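Local coordinates for protein L-ribulose 3-epimerase (Mesorhizobium loti, PDB 3VYL) that catalyses the epimerization of ketoses at C3, interconverting L-ribulose and L-xylulose most efficiently, with a manganese ion bound inside a TIM barrel, at residues I92-R96 / A140-L144; G99-V103 / A235-S239; S8-S12 / N266-A270; S15-L20 / D44-L50. All coordinates share one frame. Residues are numbered along the deposited sequence.

Contact 1: residues I92-R96 / A140-L144; sequences IALTR and AGVTL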
loop_
_atom_site.group_PDB
_atom_site.type_symbol
_atom_site.label_atom_id
_atom_site.label_comp_id
_atom_site.label_asym_id
_atom_site.label_seq_id
_atom_site.Cartn_x
_atom_site.Cartn_y
_atom_site.Cartn_z
ATOM N N ILE A 92 33.713 -22.083 0.282
ATOM C CA ILE A 92 33.734 -22.226 -1.171
ATOM C C ILE A 92 33.870 -23.704 -1.560
ATOM O O ILE A 92 33.002 -24.251 -2.259
ATOM C CB ILE A 92 34.847 -21.376 -1.802
ATOM C CG1 ILE A 92 34.522 -19.889 -1.633
ATOM C CG2 ILE A 92 35.019 -21.735 -3.268
ATOM C CD1 ILE A 92 35.622 -18.949 -2.076
ATOM N N ALA A 93 34.932 -24.348 -1.073
ATOM C CA ALA A 93 35.168 -25.769 -1.324
ATOM C C ALA A 93 33.982 -26.636 -0.896
ATOM O O ALA A 93 33.652 -27.625 -1.565
ATOM C CB ALA A 93 36.452 -26.231 -0.650
ATOM N N LEU A 94 33.330 -26.266 0.203
ATOM C CA LEU A 94 32.090 -26.943 0.582
ATOM C C LEU A 94 31.005 -26.815 -0.507
ATOM O O LEU A 94 30.435 -27.818 -0.934
ATOM C CB LEU A 94 31.580 -26.446 1.939
ATOM C CG LEU A 94 30.281 -27.085 2.445
ATOM C CD1 LEU A 94 30.509 -28.519 2.899
ATOM C CD2 LEU A 94 29.685 -26.269 3.579
ATOM N N THR A 95 30.740 -25.586 -0.954
ATOM C CA THR A 95 29.723 -25.311 -1.983
ATOM C C THR A 95 30.032 -26.107 -3.252
ATOM O O THR A 95 29.187 -26.864 -3.749
ATOM C CB THR A 95 29.650 -23.797 -2.320
ATOM O OG1 THR A 95 29.402 -23.046 -1.125
ATOM C CG2 THR A 95 28.554 -23.501 -3.346
ATOM N N ARG A 96 31.259 -25.926 -3.746
ATOM C CA ARG A 96 31.771 -26.628 -4.922
ATOM C C ARG A 96 31.548 -28.138 -4.837
ATOM O O ARG A 96 30.988 -28.727 -5.758
ATOM C CB ARG A 96 33.255 -26.305 -5.118
ATOM C CG ARG A 96 33.905 -26.962 -6.327
ATOM C CD ARG A 96 35.397 -27.138 -6.091
ATOM N NE ARG A 96 35.636 -28.022 -4.950
ATOM C CZ ARG A 96 36.655 -27.911 -4.103
ATOM N NH1 ARG A 96 37.564 -26.948 -4.252
ATOM N NH2 ARG A 96 36.757 -28.769 -3.096
ATOM N N ALA A 140 36.612 -22.207 -8.494
ATOM C CA ALA A 140 35.795 -23.310 -7.990
ATOM C C ALA A 140 34.416 -23.408 -8.653
ATOM O O ALA A 140 33.635 -24.311 -8.348
ATOM C CB ALA A 140 35.675 -23.232 -6.478
ATOM N N GLY A 141 34.129 -22.488 -9.573
ATOM C CA GLY A 141 32.844 -22.460 -10.289
ATOM C C GLY A 141 31.695 -21.951 -9.431
ATOM O O GLY A 141 30.588 -22.499 -9.478
ATOM N N VAL A 142 31.971 -20.918 -8.630
ATOM C CA VAL A 142 30.982 -20.348 -7.705
ATOM C C VAL A 142 31.051 -18.826 -7.610
ATOM O O VAL A 142 32.121 -18.224 -7.672
ATOM C CB VAL A 142 31.041 -20.955 -6.269
ATOM C CG1 VAL A 142 30.823 -22.467 -6.285
ATOM C CG2 VAL A 142 32.324 -20.575 -5.545
ATOM N N THR A 143 29.887 -18.214 -7.445
ATOM C CA THR A 143 29.788 -16.758 -7.305
ATOM C C THR A 143 29.798 -16.356 -5.829
ATOM O O THR A 143 29.393 -17.140 -4.970
ATOM C CB THR A 143 28.483 -16.271 -7.944
ATOM O OG1 THR A 143 27.389 -17.046 -7.420
ATOM C CG2 THR A 143 28.540 -16.456 -9.455
ATOM N N LEU A 144 30.288 -15.159 -5.528
ATOM C CA LEU A 144 30.138 -14.595 -4.183
ATOM C C LEU A 144 29.004 -13.555 -4.166
ATOM O O LEU A 144 29.045 -12.550 -4.890
ATOM C CB LEU A 144 31.437 -13.948 -3.678
ATOM C CG LEU A 144 32.764 -14.679 -3.396
ATOM C CD1 LEU A 144 33.763 -13.701 -2.787
ATOM C CD2 LEU A 144 32.630 -15.922 -2.520
#
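Ile92 lays its side chain over the segment that leads into strand 143-147: its CG2 meets Ala140 CB at 3.6 Å and Val142 CG2 at 3.7 Å, while its CD1 reaches Leu144 CD2 at 4.3 Å. In the m, t rotamer this one beta-branched residue touches three alternate side chains that face the helical layer outside the barrel. One helical turn on, Thr95 sets CG2 3.9 Å from Val142 CG1; its hydroxyl is turned back to the carbonyl of Thr91, which leaves the methyl for the apolar side. At the outer margin Arg96 crosses Ala140, with CG 3.3 Å from Ala140 O and CD 3.9 Å from Ala140 CB, so its aliphatic stem packs while the residue stays exposed. Small Ala140 lets the backbones approach, its CA lying 6.1 Å from Arg96 CA. Gly141 then ends helix 120-139 in a Schellman motif, its positive phi of 75° being easy for glycine. Ala137 of that helix also covers Ile92, Val142 and Leu144. A TIM-barrel helix is thus packed on the turn into strand 143-147 and on its start; built mainly from apolar side chains, the contact depends on shape and exclusion of water.

Contact 2: residues G99-V103 / A235-S239; sequences GGRKV and ADDLS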
loop_
_atom_site.group_PDB
_atom_site.type_symbol
_atom_site.label_atom_id
_atom_site.label_comp_id
_atom_site.label_asym_id
_atom_site.label_seq_id
_atom_site.Cartn_x
_atom_site.Cartn_y
_atom_site.Cartn_z
ATOM N N GLY A 99 28.016 -29.322 -5.151
ATOM C CA GLY A 99 27.404 -29.112 -6.453
ATOM C C GLY A 99 26.506 -27.895 -6.415
ATOM O O GLY A 99 25.345 -27.956 -6.813
ATOM N N GLY A 100 27.055 -26.796 -5.910
ATOM C CA GLY A 100 26.341 -25.538 -5.796
ATOM C C GLY A 100 27.109 -24.447 -6.509
ATOM O O GLY A 100 28.317 -24.569 -6.737
ATOM N N ARG A 101 26.408 -23.369 -6.841
ATOM C CA ARG A 101 26.977 -22.275 -7.629
ATOM C C ARG A 101 27.130 -20.971 -6.835
ATOM O O ARG A 101 27.882 -20.076 -7.237
ATOM C CB ARG A 101 26.156 -22.071 -8.920
ATOM C CG ARG A 101 24.713 -22.564 -8.819
ATOM C CD ARG A 101 24.134 -23.027 -10.157
ATOM N NE ARG A 101 23.445 -22.000 -10.970
ATOM C CZ ARG A 101 22.889 -20.862 -10.532
ATOM N NH1 ARG A 101 22.902 -20.533 -9.246
ATOM N NH2 ARG A 101 22.303 -20.039 -11.399
ATOM N N LYS A 102 26.440 -20.878 -5.699
ATOM C CA LYS A 102 26.432 -19.653 -4.883
ATOM C C LYS A 102 26.926 -19.828 -3.435
ATOM O O LYS A 102 26.453 -20.708 -2.706
ATOM C CB LYS A 102 25.021 -19.043 -4.832
ATOM C CG LYS A 102 24.333 -18.854 -6.167
ATOM C CD LYS A 102 22.967 -18.215 -5.990
ATOM C CE LYS A 102 22.314 -17.918 -7.335
ATOM N NZ LYS A 102 23.039 -16.877 -8.119
ATOM N N VAL A 103 27.863 -18.970 -3.034
ATOM C CA VAL A 103 28.164 -18.731 -1.621
ATOM C C VAL A 103 27.579 -17.366 -1.245
ATOM O O VAL A 103 27.999 -16.336 -1.784
ATOM C CB VAL A 103 29.684 -18.752 -1.308
ATOM C CG1 VAL A 103 29.947 -18.335 0.134
ATOM C CG2 VAL A 103 30.273 -20.133 -1.547
ATOM N N ALA A 235 16.238 -13.374 -13.106
ATOM C CA ALA A 235 16.084 -14.750 -13.573
ATOM C C ALA A 235 16.901 -15.745 -12.765
ATOM O O ALA A 235 17.271 -16.798 -13.272
ATOM C CB ALA A 235 16.443 -14.841 -15.047
ATOM N N ASP A 236 17.169 -15.405 -11.508
ATOM C CA ASP A 236 18.050 -16.198 -10.658
ATOM C C ASP A 236 17.302 -16.701 -9.423
ATOM O O ASP A 236 16.091 -16.505 -9.294
ATOM C CB ASP A 236 19.301 -15.395 -10.277
ATOM C CG ASP A 236 20.568 -16.235 -10.312
ATOM O OD1 ASP A 236 20.523 -17.427 -9.922
ATOM O OD2 ASP A 236 21.617 -15.706 -10.729
ATOM N N ASP A 237 18.021 -17.369 -8.528
ATOM C CA ASP A 237 17.403 -18.026 -7.376
ATOM C C ASP A 237 16.935 -17.045 -6.294
ATOM O O ASP A 237 17.508 -15.960 -6.111
ATOM C CB ASP A 237 18.368 -19.039 -6.745
ATOM C CG ASP A 237 18.851 -20.098 -7.723
ATOM O OD1 ASP A 237 18.063 -20.567 -8.578
ATOM O OD2 ASP A 237 20.036 -20.478 -7.609
ATOM N N LEU A 238 15.890 -17.447 -5.580
ATOM C CA LEU A 238 15.486 -16.751 -4.371
ATOM C C LEU A 238 14.934 -17.744 -3.366
ATOM O O LEU A 238 14.340 -18.758 -3.751
ATOM C CB LEU A 238 14.474 -15.638 -4.669
ATOM C CG LEU A 238 13.182 -15.935 -5.420
ATOM C CD1 LEU A 238 12.113 -16.468 -4.479
ATOM C CD2 LEU A 238 12.714 -14.643 -6.068
ATOM N N SER A 239 15.121 -17.457 -2.082
ATOM C CA SER A 239 14.711 -18.411 -1.060
ATOM C C SER A 239 13.937 -17.814 0.081
ATOM O O SER A 239 14.176 -16.678 0.478
ATOM C CB SER A 239 15.917 -19.153 -0.512
ATOM O OG SER A 239 16.354 -20.054 -1.495
#
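A salt-bridge network of two basic and two acidic residues spans the barrel between the starts of strands 102-104 and 238-240, which are not neighbours in the sheet. The backbones stay well apart, with 9.5 Å between the CA atoms of Lys102 and Asp237, so long cationic side chains suit one side and short carboxylates the other. Lys102 NZ sits 3.1 Å from Asp236 OD1 and 3.2 Å from Asp236 OD2, both weak hydrogen bonds within a salt bridge; its stronger partner is the carbonyl of Gly203. Arg101 NH2 adds a weak hydrogen bond of 3.5 Å to Asp236 OD1, whereas Arg101 NH1 and Asp237 OD2, 3.3 Å apart, attract by charge alone because the oxygen lies well out of the guanidinium plane. Asp236 OD1 also accepts a hydrogen bond from Asp237 N at 2.9 Å, and Asp237 OD1 is held by the backbone N of Arg3. Around the network, Tyr204 of strand 202-207 packs on Lys102 and Asp237, and Leu34 of strand 34-37 touches Asp237.

Contact 3: residues S8-S12 / N266-A270; sequences SFVWS and NMALA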
loop_
_atom_site.group_PDB
_atom_site.type_symbol
_atom_site.label_atom_id
_atom_site.label_comp_id
_atom_site.label_asym_id
_atom_site.label_seq_id
_atom_site.Cartn_x
_atom_site.Cartn_y
_atom_site.Cartn_z
ATOM N N SER A 8 17.627 -24.173 5.195
ATOM C CA SER A 8 17.582 -25.416 5.978
ATOM C C SER A 8 17.047 -25.197 7.390
ATOM O O SER A 8 16.288 -26.027 7.914
ATOM C CB SER A 8 18.956 -26.102 6.032
ATOM O OG SER A 8 20.007 -25.187 6.308
ATOM N N PHE A 9 17.420 -24.067 7.987
ATOM C CA PHE A 9 17.090 -23.791 9.380
ATOM C C PHE A 9 15.609 -23.573 9.640
ATOM O O PHE A 9 15.221 -23.414 10.788
ATOM C CB PHE A 9 17.913 -22.625 9.932
ATOM C CG PHE A 9 19.389 -22.910 10.048
ATOM C CD1 PHE A 9 19.905 -24.186 9.817
ATOM C CD2 PHE A 9 20.265 -21.899 10.419
ATOM C CE1 PHE A 9 21.264 -24.439 9.932
ATOM C CE2 PHE A 9 21.625 -22.147 10.536
ATOM C CZ PHE A 9 22.124 -23.420 10.294
ATOM N N VAL A 10 14.790 -23.551 8.591
ATOM C CA VAL A 10 13.335 -23.623 8.750
ATOM C C VAL A 10 12.990 -25.016 9.274
ATOM O O VAL A 10 12.017 -25.195 10.006
ATOM C CB VAL A 10 12.583 -23.399 7.410
ATOM C CG1 VAL A 10 11.088 -23.666 7.561
ATOM C CG2 VAL A 10 12.825 -21.996 6.863
ATOM N N TRP A 11 13.797 -26.002 8.892
ATOM C CA TRP A 11 13.537 -27.397 9.233
ATOM C C TRP A 11 14.333 -27.882 10.437
ATOM O O TRP A 11 13.750 -28.344 11.416
ATOM C CB TRP A 11 13.830 -28.285 8.030
ATOM C CG TRP A 11 13.066 -27.969 6.762
ATOM C CD1 TRP A 11 13.596 -27.612 5.524
ATOM C CD2 TRP A 11 11.612 -28.013 6.551
ATOM N NE1 TRP A 11 12.603 -27.433 4.604
ATOM C CE2 TRP A 11 11.392 -27.663 5.152
ATOM C CE3 TRP A 11 10.519 -28.300 7.352
ATOM C CZ2 TRP A 11 10.127 -27.605 4.600
ATOM C CZ3 TRP A 11 9.245 -28.239 6.783
ATOM C CH2 TRP A 11 9.059 -27.902 5.434
ATOM N N SER A 12 15.665 -27.793 10.354
ATOM C CA SER A 12 16.573 -28.264 11.401
ATOM C C SER A 12 17.920 -27.543 11.361
ATOM O O SER A 12 18.373 -27.122 10.300
ATOM C CB SER A 12 16.808 -29.769 11.275
ATOM O OG SER A 12 17.962 -30.171 12.008
ATOM N N ASN A 266 6.129 -25.958 10.789
ATOM C CA ASN A 266 6.938 -25.523 9.652
ATOM C C ASN A 266 6.638 -26.151 8.300
ATOM O O ASN A 266 7.164 -25.686 7.287
ATOM C CB ASN A 266 8.438 -25.608 9.942
ATOM C CG ASN A 266 8.871 -26.964 10.443
ATOM O OD1 ASN A 266 10.057 -27.252 10.471
ATOM N ND2 ASN A 266 7.929 -27.781 10.860
ATOM N N MET A 267 5.813 -27.193 8.265
ATOM C CA MET A 267 5.354 -27.683 6.975
ATOM C C MET A 267 4.306 -26.718 6.440
ATOM O O MET A 267 4.361 -26.334 5.273
ATOM C CB MET A 267 4.793 -29.106 7.044
ATOM C CG MET A 267 4.359 -29.662 5.689
ATOM S SD MET A 267 5.635 -29.568 4.406
ATOM C CE MET A 267 6.726 -30.914 4.848
ATOM N N ALA A 268 3.364 -26.325 7.299
ATOM C CA ALA A 268 2.336 -25.364 6.920
ATOM C C ALA A 268 3.002 -24.068 6.456
ATOM O O ALA A 268 2.716 -23.559 5.377
ATOM C CB ALA A 268 1.389 -25.100 8.079
ATOM N N LEU A 269 3.926 -23.576 7.276
ATOM C CA LEU A 269 4.709 -22.405 6.970
ATOM C C LEU A 269 5.376 -22.511 5.598
ATOM O O LEU A 269 5.289 -21.578 4.801
ATOM C CB LEU A 269 5.749 -22.159 8.072
ATOM C CG LEU A 269 6.710 -20.996 7.823
ATOM C CD1 LEU A 269 6.094 -19.684 8.292
ATOM C CD2 LEU A 269 8.054 -21.249 8.480
ATOM N N ALA A 270 6.028 -23.636 5.313
ATOM C CA ALA A 270 6.747 -23.779 4.040
ATOM C C ALA A 270 5.812 -23.864 2.819
ATOM O O ALA A 270 5.980 -23.111 1.854
ATOM C CB ALA A 270 7.699 -24.958 4.086
#
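A Met-aromatic contact stands out here: Met267 SD lies 5.2 Å from the centroid of the six-membered ring of Trp11, 72° off the ring normal. Although the CA-to-CB bond of Met267 points away, its flexible thioether curls back until CE is 3.9 Å from Trp11 CH2. Ala270, one turn further along the helix, brings CB to 3.5 Å from the same CH2; a methyl group there leaves room for the broad indole. Beside it Val10 CG1 packs on Leu269 CD2 at 4.0 Å and on Asn266 CB at 4.1 Å. The loop carrying Val10 and Trp11 is coiled tightly, with Trp11 N bonded to Ser8 O at 2.7 Å. The side chain of Val10 is about 6 Å from that of the manganese ligand Glu241, though about 11 Å from the ion. The contact thus joins the loop after strand 4-7 to the start of helix 266-292, with Trp11 also lying against Ile6 of that strand and Thr23, Asn26 and Thr27 of helix 17-30.

Contact 4: residues S15-L20 / D44-L50; sequences SAQSEL and DVDIGRL
Two neighbouring helices of the TIM barrel, 17-30 and 47-57, meet through their first turns and the loops before them. Ala16 and Asp46 occupy the N-cap positions; from there the backbone turns helical, with Leu20 N bonded to Ala16 O at 2.8 Å and Leu50 N to Asp46 O at 3.0 Å. The CA atoms of Ser15 and Val45 stand 6.9 Å apart, those of Leu20 and Leu50 8.1 Å. Gln17 has the most surface covered: its t, p rotamer swings the amide across the gap, placing OE1 3.6 Å from Arg49 CG and NE2 4.2 Å from Asp46 N, so a long polar side chain fits this solvent-facing margin. Leu20, an m, t rotamer, fills the buried side; its CD1 lies 4.2 Å from Leu50 CG and 3.8 Å from Val45 CG1. Beta-branched Val45 suits its extended backbone (phi -127°, psi 136°) and also approaches Ser15. That serine is small enough for a close fit, its CB lying 4.0 Å from Val45 CG2 and 3.5 Å from Asp44 OD1.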
loop_
_atom_site.group_PDB
_atom_site.type_symbol
_atom_site.label_atom_id
_atom_site.label_comp_id
_atom_site.label_asym_id
_atom_site.label_seq_id
_atom_site.Cartn_x
_atom_site.Cartn_y
_atom_site.Cartn_z
ATOM N N SER A 15 23.298 -31.232 11.950
ATOM C CA SER A 15 24.082 -31.839 10.875
ATOM C C SER A 15 23.999 -33.374 10.819
ATOM O O SER A 15 24.572 -33.990 9.920
ATOM C CB SER A 15 25.548 -31.420 10.991
ATOM O OG SER A 15 25.727 -30.066 10.625
ATOM N N ALA A 16 23.303 -33.997 11.768
ATOM C CA ALA A 16 23.108 -35.449 11.721
ATOM C C ALA A 16 22.557 -35.868 10.352
ATOM O O ALA A 16 21.690 -35.188 9.801
ATOM C CB ALA A 16 22.179 -35.896 12.839
ATOM N N GLN A 17 23.064 -36.970 9.800
ATOM C CA GLN A 17 22.668 -37.416 8.451
ATOM C C GLN A 17 21.173 -37.741 8.327
ATOM O O GLN A 17 20.590 -37.612 7.252
ATOM C CB GLN A 17 23.525 -38.608 7.985
ATOM C CG GLN A 17 23.309 -39.051 6.528
ATOM C CD GLN A 17 23.840 -38.072 5.468
ATOM O OE1 GLN A 17 23.279 -37.968 4.368
ATOM N NE2 GLN A 17 24.927 -37.366 5.787
ATOM N N SER A 18 20.567 -38.158 9.431
ATOM C CA SER A 18 19.139 -38.443 9.481
ATOM C C SER A 18 18.311 -37.145 9.455
ATOM O O SER A 18 17.215 -37.102 8.888
ATOM C CB SER A 18 18.837 -39.304 10.716
ATOM O OG SER A 18 17.886 -38.707 11.585
ATOM N N GLU A 19 18.854 -36.097 10.076
ATOM C CA GLU A 19 18.250 -34.763 10.077
ATOM C C GLU A 19 18.448 -34.018 8.755
ATOM O O GLU A 19 17.535 -33.335 8.292
ATOM C CB GLU A 19 18.797 -33.928 11.243
ATOM C CG GLU A 19 18.134 -34.225 12.574
ATOM C CD GLU A 19 16.655 -33.891 12.565
ATOM O OE1 GLU A 19 16.307 -32.704 12.722
ATOM O OE2 GLU A 19 15.840 -34.815 12.389
ATOM N N LEU A 20 19.639 -34.145 8.166
ATOM C CA LEU A 20 19.938 -33.604 6.840
ATOM C C LEU A 20 19.054 -34.247 5.773
ATOM O O LEU A 20 18.640 -33.601 4.808
ATOM C CB LEU A 20 21.408 -33.830 6.493
ATOM C CG LEU A 20 22.483 -32.979 7.186
ATOM C CD1 LEU A 20 23.869 -33.402 6.712
ATOM C CD2 LEU A 20 22.289 -31.483 6.961
ATOM N N ASP A 44 32.327 -33.858 9.920
ATOM C CA ASP A 44 31.054 -34.179 10.575
ATOM C C ASP A 44 30.021 -34.755 9.595
ATOM O O ASP A 44 29.103 -35.481 10.001
ATOM C CB ASP A 44 30.502 -32.910 11.243
ATOM C CG ASP A 44 29.280 -33.169 12.133
ATOM O OD1 ASP A 44 28.638 -32.170 12.536
ATOM O OD2 ASP A 44 28.959 -34.342 12.437
ATOM N N VAL A 45 30.182 -34.436 8.310
ATOM C CA VAL A 45 29.178 -34.735 7.287
ATOM C C VAL A 45 29.780 -35.496 6.106
ATOM O O VAL A 45 30.864 -35.162 5.623
ATOM C CB VAL A 45 28.505 -33.432 6.786
ATOM C CG1 VAL A 45 27.539 -33.706 5.640
ATOM C CG2 VAL A 45 27.794 -32.733 7.929
ATOM N N ASP A 46 29.071 -36.523 5.648
ATOM C CA ASP A 46 29.430 -37.214 4.411
ATOM C C ASP A 46 28.991 -36.348 3.217
ATOM O O ASP A 46 27.873 -36.480 2.705
ATOM C CB ASP A 46 28.779 -38.602 4.370
ATOM C CG ASP A 46 29.477 -39.563 3.410
ATOM O OD1 ASP A 46 30.197 -39.111 2.485
ATOM O OD2 ASP A 46 29.288 -40.790 3.583
ATOM N N ILE A 47 29.892 -35.465 2.790
ATOM C CA ILE A 47 29.604 -34.439 1.783
ATOM C C ILE A 47 29.145 -34.983 0.418
ATOM O O ILE A 47 28.143 -34.517 -0.140
ATOM C CB ILE A 47 30.817 -33.493 1.617
ATOM C CG1 ILE A 47 30.974 -32.622 2.866
ATOM C CG2 ILE A 47 30.689 -32.631 0.362
ATOM C CD1 ILE A 47 32.269 -31.844 2.899
ATOM N N GLY A 48 29.881 -35.956 -0.117
ATOM C CA GLY A 48 29.586 -36.516 -1.432
ATOM C C GLY A 48 28.277 -37.273 -1.422
ATOM O O GLY A 48 27.536 -37.266 -2.406
ATOM N N ARG A 49 28.003 -37.934 -0.300
ATOM C CA ARG A 49 26.734 -38.611 -0.089
ATOM C C ARG A 49 25.610 -37.575 -0.134
ATOM O O ARG A 49 24.605 -37.767 -0.826
ATOM C CB ARG A 49 26.750 -39.358 1.253
ATOM C CG ARG A 49 25.382 -39.606 1.875
ATOM C CD ARG A 49 24.711 -40.850 1.312
ATOM N NE ARG A 49 25.135 -42.060 2.017
ATOM C CZ ARG A 49 24.507 -42.580 3.070
ATOM N NH1 ARG A 49 24.970 -43.683 3.643
ATOM N NH2 ARG A 49 23.412 -42.003 3.552
ATOM N N LEU A 50 25.804 -36.477 0.601
ATOM C CA LEU A 50 24.850 -35.377 0.658
ATOM C C LEU A 50 24.595 -34.829 -0.747
ATOM O O LEU A 50 23.440 -34.758 -1.189
ATOM C CB LEU A 50 25.385 -34.263 1.563
ATOM C CG LEU A 50 24.484 -33.489 2.538
ATOM C CD1 LEU A 50 25.028 -32.075 2.649
ATOM C CD2 LEU A 50 23.007 -33.466 2.170
#

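All four contacts belong to one closed eight-stranded parallel barrel. Contact 4 closes first along the chain, and contacts 1 and 2 follow it with their segments alternating; the loop closed by contact 3 encloses all three, bringing helix 266-292 back to the loop after the first strand. Contacts 1 and 2, with centres 11 Å apart, share neighbouring strands 102-104 and 143-147 and touch directly, Thr143 N lying 2.7 Å from Arg101 O. The centre of contact 4 is 18 Å from those of contacts 1 and 3, and it touches both at its edges. Contact 2 spans the barrel interior, while the others join helices, strands and loops around it; contact 3 comes closest to a metal ligand, Glu241.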